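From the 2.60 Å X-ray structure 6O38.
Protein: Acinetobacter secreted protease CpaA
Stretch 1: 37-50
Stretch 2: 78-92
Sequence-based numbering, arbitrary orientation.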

# COMPACT_ATOMS: atom_id res chain seq x y z
N SER A 37 21.34 7.85 -12.09
CA SER A 37 20.38 7.92 -13.19
C SER A 37 21.13 8.04 -14.50
O SER A 37 22.24 8.57 -14.56
CB SER A 37 19.42 9.10 -13.02
OG SER A 37 20.11 10.34 -13.08
N LEU A 38 20.51 7.53 -15.57
CA LEU A 38 21.02 7.58 -16.93
C LEU A 38 20.48 8.81 -17.65
O LEU A 38 19.36 9.26 -17.37
CB LEU A 38 20.64 6.32 -17.69
CG LEU A 38 21.19 5.01 -17.12
CD1 LEU A 38 20.69 3.82 -17.93
CD2 LEU A 38 22.71 5.03 -17.08
N PRO A 39 21.24 9.37 -18.59
CA PRO A 39 20.78 10.60 -19.26
C PRO A 39 19.68 10.31 -20.27
O PRO A 39 19.68 9.28 -20.95
CB PRO A 39 22.05 11.11 -19.96
CG PRO A 39 22.84 9.87 -20.21
CD PRO A 39 22.57 8.95 -19.05
N THR A 40 18.72 11.24 -20.35
CA THR A 40 17.65 11.11 -21.33
C THR A 40 18.14 11.45 -22.73
O THR A 40 17.85 10.72 -23.69
CB THR A 40 16.47 12.01 -20.94
OG1 THR A 40 16.97 13.28 -20.48
CG2 THR A 40 15.64 11.36 -19.84
N ASN A 41 18.87 12.55 -22.87
CA ASN A 41 19.46 12.90 -24.16
C ASN A 41 20.65 12.00 -24.44
O ASN A 41 21.56 11.87 -23.60
CB ASN A 41 19.89 14.37 -24.15
CG ASN A 41 19.47 15.10 -25.41
OD1 ASN A 41 18.61 14.64 -26.16
ND2 ASN A 41 20.09 16.26 -25.66
N ALA A 42 20.66 11.36 -25.60
CA ALA A 42 21.73 10.44 -25.96
C ALA A 42 21.64 10.13 -27.45
O ALA A 42 20.61 10.36 -28.09
CB ALA A 42 21.67 9.15 -25.14
N ASN A 43 22.73 9.59 -27.98
CA ASN A 43 22.77 9.11 -29.35
C ASN A 43 22.45 7.62 -29.38
O ASN A 43 22.28 6.97 -28.34
CB ASN A 43 24.13 9.41 -29.99
CG ASN A 43 24.26 10.86 -30.42
OD1 ASN A 43 24.40 11.76 -29.58
ND2 ASN A 43 24.20 11.10 -31.72
N ASN A 44 22.38 7.05 -30.59
CA ASN A 44 21.80 5.72 -30.77
C ASN A 44 22.60 4.65 -30.02
O ASN A 44 22.09 4.02 -29.09
CB ASN A 44 21.71 5.39 -32.26
CG ASN A 44 20.83 4.18 -32.53
OD1 ASN A 44 19.91 3.89 -31.77
ND2 ASN A 44 21.12 3.47 -33.61
N SER A 45 23.85 4.43 -30.42
CA SER A 45 24.64 3.32 -29.91
C SER A 45 25.56 3.72 -28.76
O SER A 45 26.64 3.14 -28.61
CB SER A 45 25.45 2.68 -31.04
OG SER A 45 24.60 2.04 -31.97
N ASP A 46 25.15 4.68 -27.95
CA ASP A 46 25.94 5.06 -26.78
C ASP A 46 25.92 3.95 -25.74
O ASP A 46 24.88 3.33 -25.50
CB ASP A 46 25.41 6.36 -26.18
CG ASP A 46 25.65 7.56 -27.07
OD1 ASP A 46 26.25 7.39 -28.15
OD2 ASP A 46 25.25 8.68 -26.68
N LYS A 47 27.07 3.69 -25.14
CA LYS A 47 27.24 2.63 -24.16
C LYS A 47 27.62 3.23 -22.81
O LYS A 47 28.52 4.06 -22.73
CB LYS A 47 28.30 1.62 -24.60
CG LYS A 47 28.60 0.54 -23.58
CD LYS A 47 29.71 -0.39 -24.05
CE LYS A 47 29.29 -1.16 -25.29
NZ LYS A 47 30.34 -2.13 -25.71
N ILE A 48 26.92 2.80 -21.76
CA ILE A 48 27.21 3.21 -20.39
C ILE A 48 27.38 1.96 -19.54
O ILE A 48 26.53 1.06 -19.59
CB ILE A 48 26.11 4.12 -19.81
CG1 ILE A 48 26.14 5.49 -20.48
CG2 ILE A 48 26.26 4.25 -18.30
CD1 ILE A 48 25.19 6.49 -19.86
N THR A 49 28.46 1.89 -18.77
CA THR A 49 28.73 0.77 -17.89
C THR A 49 28.94 1.28 -16.47
O THR A 49 29.77 2.16 -16.25
CB THR A 49 29.96 -0.02 -18.36
OG1 THR A 49 29.72 -0.57 -19.66
CG2 THR A 49 30.27 -1.15 -17.39
N ILE A 50 28.19 0.72 -15.53
CA ILE A 50 28.24 1.13 -14.13
C ILE A 50 28.93 0.02 -13.34
O ILE A 50 28.48 -1.13 -13.34
CB ILE A 50 26.84 1.41 -13.56
CG1 ILE A 50 26.13 2.48 -14.39
CG2 ILE A 50 26.93 1.84 -12.11
CD1 ILE A 50 24.72 2.77 -13.94
N ASP A 78 29.08 -5.51 -8.76
CA ASP A 78 28.13 -5.51 -9.86
C ASP A 78 28.67 -4.72 -11.05
O ASP A 78 29.39 -3.74 -10.89
CB ASP A 78 26.79 -4.92 -9.42
CG ASP A 78 25.93 -5.91 -8.65
OD1 ASP A 78 26.06 -7.13 -8.91
OD2 ASP A 78 25.13 -5.48 -7.80
N VAL A 79 28.32 -5.18 -12.25
CA VAL A 79 28.71 -4.54 -13.50
C VAL A 79 27.47 -4.50 -14.38
O VAL A 79 27.07 -5.52 -14.95
CB VAL A 79 29.86 -5.27 -14.21
CG1 VAL A 79 30.16 -4.62 -15.55
CG2 VAL A 79 31.11 -5.28 -13.33
N TYR A 80 26.85 -3.33 -14.49
CA TYR A 80 25.68 -3.13 -15.34
C TYR A 80 26.09 -2.40 -16.61
O TYR A 80 26.87 -1.44 -16.56
CB TYR A 80 24.60 -2.34 -14.61
CG TYR A 80 24.01 -3.06 -13.42
CD1 TYR A 80 22.93 -3.92 -13.59
CD2 TYR A 80 24.52 -2.88 -12.15
CE1 TYR A 80 22.38 -4.59 -12.51
CE2 TYR A 80 23.97 -3.54 -11.06
CZ TYR A 80 22.91 -4.39 -11.25
OH TYR A 80 22.36 -5.06 -10.17
N GLN A 81 25.57 -2.86 -17.75
CA GLN A 81 25.90 -2.28 -19.05
C GLN A 81 24.61 -1.95 -19.78
O GLN A 81 23.71 -2.79 -19.89
CB GLN A 81 26.75 -3.25 -19.88
CG GLN A 81 27.29 -2.64 -21.16
CD GLN A 81 28.08 -3.65 -21.99
OE1 GLN A 81 29.04 -3.29 -22.66
NE2 GLN A 81 27.66 -4.91 -21.94
N PHE A 82 24.52 -0.72 -20.29
CA PHE A 82 23.35 -0.25 -21.02
C PHE A 82 23.78 0.28 -22.38
O PHE A 82 24.84 0.88 -22.52
CB PHE A 82 22.61 0.85 -20.25
CG PHE A 82 22.04 0.40 -18.94
CD1 PHE A 82 20.76 -0.14 -18.88
CD2 PHE A 82 22.77 0.51 -17.77
CE1 PHE A 82 20.23 -0.56 -17.67
CE2 PHE A 82 22.24 0.10 -16.56
CZ PHE A 82 20.97 -0.44 -16.52
N ILE A 83 22.94 0.04 -23.39
CA ILE A 83 23.13 0.56 -24.73
C ILE A 83 21.86 1.28 -25.14
O ILE A 83 20.78 0.67 -25.15
CB ILE A 83 23.48 -0.55 -25.74
CG1 ILE A 83 24.81 -1.21 -25.38
CG2 ILE A 83 23.53 0.02 -27.16
CD1 ILE A 83 25.25 -2.28 -26.36
N PHE A 84 21.97 2.56 -25.47
CA PHE A 84 20.81 3.36 -25.82
C PHE A 84 20.17 2.85 -27.11
O PHE A 84 20.73 2.01 -27.83
CB PHE A 84 21.20 4.83 -25.95
CG PHE A 84 20.04 5.79 -25.88
CD1 PHE A 84 19.39 6.02 -24.68
CD2 PHE A 84 19.60 6.45 -27.01
CE1 PHE A 84 18.33 6.89 -24.61
CE2 PHE A 84 18.54 7.33 -26.95
CZ PHE A 84 17.90 7.55 -25.74
N ASN A 85 18.98 3.36 -27.40
CA ASN A 85 18.24 2.97 -28.60
C ASN A 85 17.33 4.13 -28.98
O ASN A 85 16.36 4.42 -28.27
CB ASN A 85 17.44 1.70 -28.36
CG ASN A 85 16.73 1.21 -29.61
OD1 ASN A 85 15.64 1.67 -29.94
ND2 ASN A 85 17.35 0.27 -30.31
N SER A 86 17.63 4.79 -30.10
CA SER A 86 16.82 5.92 -30.53
C SER A 86 15.44 5.48 -31.01
O SER A 86 14.47 6.24 -30.86
CB SER A 86 17.54 6.69 -31.64
OG SER A 86 18.78 7.20 -31.19
N SER A 87 15.33 4.28 -31.57
CA SER A 87 14.03 3.80 -32.04
C SER A 87 13.05 3.59 -30.89
O SER A 87 11.84 3.72 -31.09
CB SER A 87 14.21 2.50 -32.82
OG SER A 87 15.09 2.68 -33.92
N GLN A 88 13.55 3.28 -29.70
CA GLN A 88 12.72 3.10 -28.52
C GLN A 88 12.90 4.19 -27.48
O GLN A 88 12.12 4.23 -26.52
CB GLN A 88 12.99 1.73 -27.89
CG GLN A 88 12.70 0.55 -28.80
CD GLN A 88 13.24 -0.76 -28.27
OE1 GLN A 88 14.30 -0.80 -27.64
NE2 GLN A 88 12.52 -1.85 -28.51
N ASN A 89 13.90 5.06 -27.64
CA ASN A 89 14.16 6.16 -26.72
C ASN A 89 14.38 5.66 -25.29
O ASN A 89 13.94 6.27 -24.32
CB ASN A 89 13.04 7.20 -26.76
CG ASN A 89 13.48 8.56 -26.27
OD1 ASN A 89 14.67 8.88 -26.28
ND2 ASN A 89 12.53 9.38 -25.85
N LYS A 90 15.08 4.53 -25.17
CA LYS A 90 15.35 3.92 -23.87
C LYS A 90 16.73 3.29 -23.89
O LYS A 90 17.28 2.95 -24.94
CB LYS A 90 14.30 2.86 -23.52
CG LYS A 90 12.93 3.43 -23.17
CD LYS A 90 11.90 2.32 -22.97
CE LYS A 90 11.66 1.55 -24.26
NZ LYS A 90 10.53 0.59 -24.13
N TRP A 91 17.30 3.13 -22.69
CA TRP A 91 18.57 2.43 -22.51
C TRP A 91 18.29 0.94 -22.38
O TRP A 91 17.64 0.51 -21.42
CB TRP A 91 19.31 2.95 -21.29
CG TRP A 91 19.90 4.32 -21.45
CD1 TRP A 91 19.32 5.51 -21.13
CD2 TRP A 91 21.20 4.64 -21.98
NE1 TRP A 91 20.17 6.55 -21.42
CE2 TRP A 91 21.33 6.04 -21.95
CE3 TRP A 91 22.26 3.87 -22.48
CZ2 TRP A 91 22.48 6.69 -22.39
CZ3 TRP A 91 23.40 4.52 -22.92
CH2 TRP A 91 23.50 5.92 -22.88
N ILE A 92 18.78 0.16 -23.33
CA ILE A 92 18.59 -1.29 -23.33
C ILE A 92 19.68 -1.93 -22.47
O ILE A 92 20.87 -1.67 -22.68
CB ILE A 92 18.61 -1.85 -24.76
CG1 ILE A 92 17.52 -1.19 -25.61
CG2 ILE A 92 18.43 -3.36 -24.74
CD1 ILE A 92 17.44 -1.72 -27.02

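Trp91 is at the apolar centre of this contact, and the other stretch covers more of it than of any other residue. Its CA-to-CB bond points toward stretch 1, and the indole meets residues of both the loop and the strand. Leu38 CD1 lies over one face of the ring, 3.6 Å from Trp91 CG. The same methyl also sits over the face of the Phe82 ring, 3.9 Å from its centroid and 16° off the normal. One methyl thus makes CH-pi contacts with two aromatic rings. Ile48 CD1 approaches Trp91 CH2 at 3.5 Å. Pro39 CG lies 3.9 Å from Trp91 CZ2.

Ala42 CB joins this cluster to the next aromatic ring. It is 3.8 Å from Trp91 CZ2, and it stands almost squarely over the face of Phe84, 3.7 Å from the ring centroid and 7° off the normal. Farther along the strand, Ile50 CD1 reaches Phe82 CE2 at 4.5 Å, a looser contact.

The buried indole still satisfies its polar atom. Trp91 NE1 donates to Pro39 O at 2.8 Å, with a nearly linear angle of 177°. This bond ties the loop to the ring edge.

The strand at 47-50 runs antiparallel to the strand beginning at Val79. Ile48 and Phe82 form a hydrogen-bonded pair: Ile48 N to Phe82 O is 2.9 Å, and Phe82 N to Ile48 O is 2.8 Å. Ile50 and Tyr80 repeat the pattern, with Ile50 N to Tyr80 O at 2.7 Å and Tyr80 N to Ile50 O at 3.0 Å. Phe84 N donates to Asp46 O at 3.0 Å, just before the strand of stretch 1. The side chains of Ile48, Phe82, Ile50 and Tyr80 share one sheet face.

Lys47, Ile83, Thr49 and Gln81 occupy the other face, which is more exposed. Their pairs, Lys47 with Ile83 and Thr49 with Gln81, are not hydrogen-bonded, but their CA atoms make CA-H...O contacts with carbonyls across the stretches. One joins Thr49 CA to Tyr80 O at 3.2 Å. The aliphatic part of Lys47 passes Gln81, with Lys47 CD 3.3 Å from Gln81 OE1.

The polar edge lies at the loop. Asn43 N donates to Asp46 OD2 at 3.0 Å, bracing the turn within stretch 1. Across the contact, Ser86 N donates to Asn44 OD1 at 3.0 Å and 177°. Asn44 O and Phe84 O are only 2.7 Å apart, but both are acceptors, so this is no hydrogen bond.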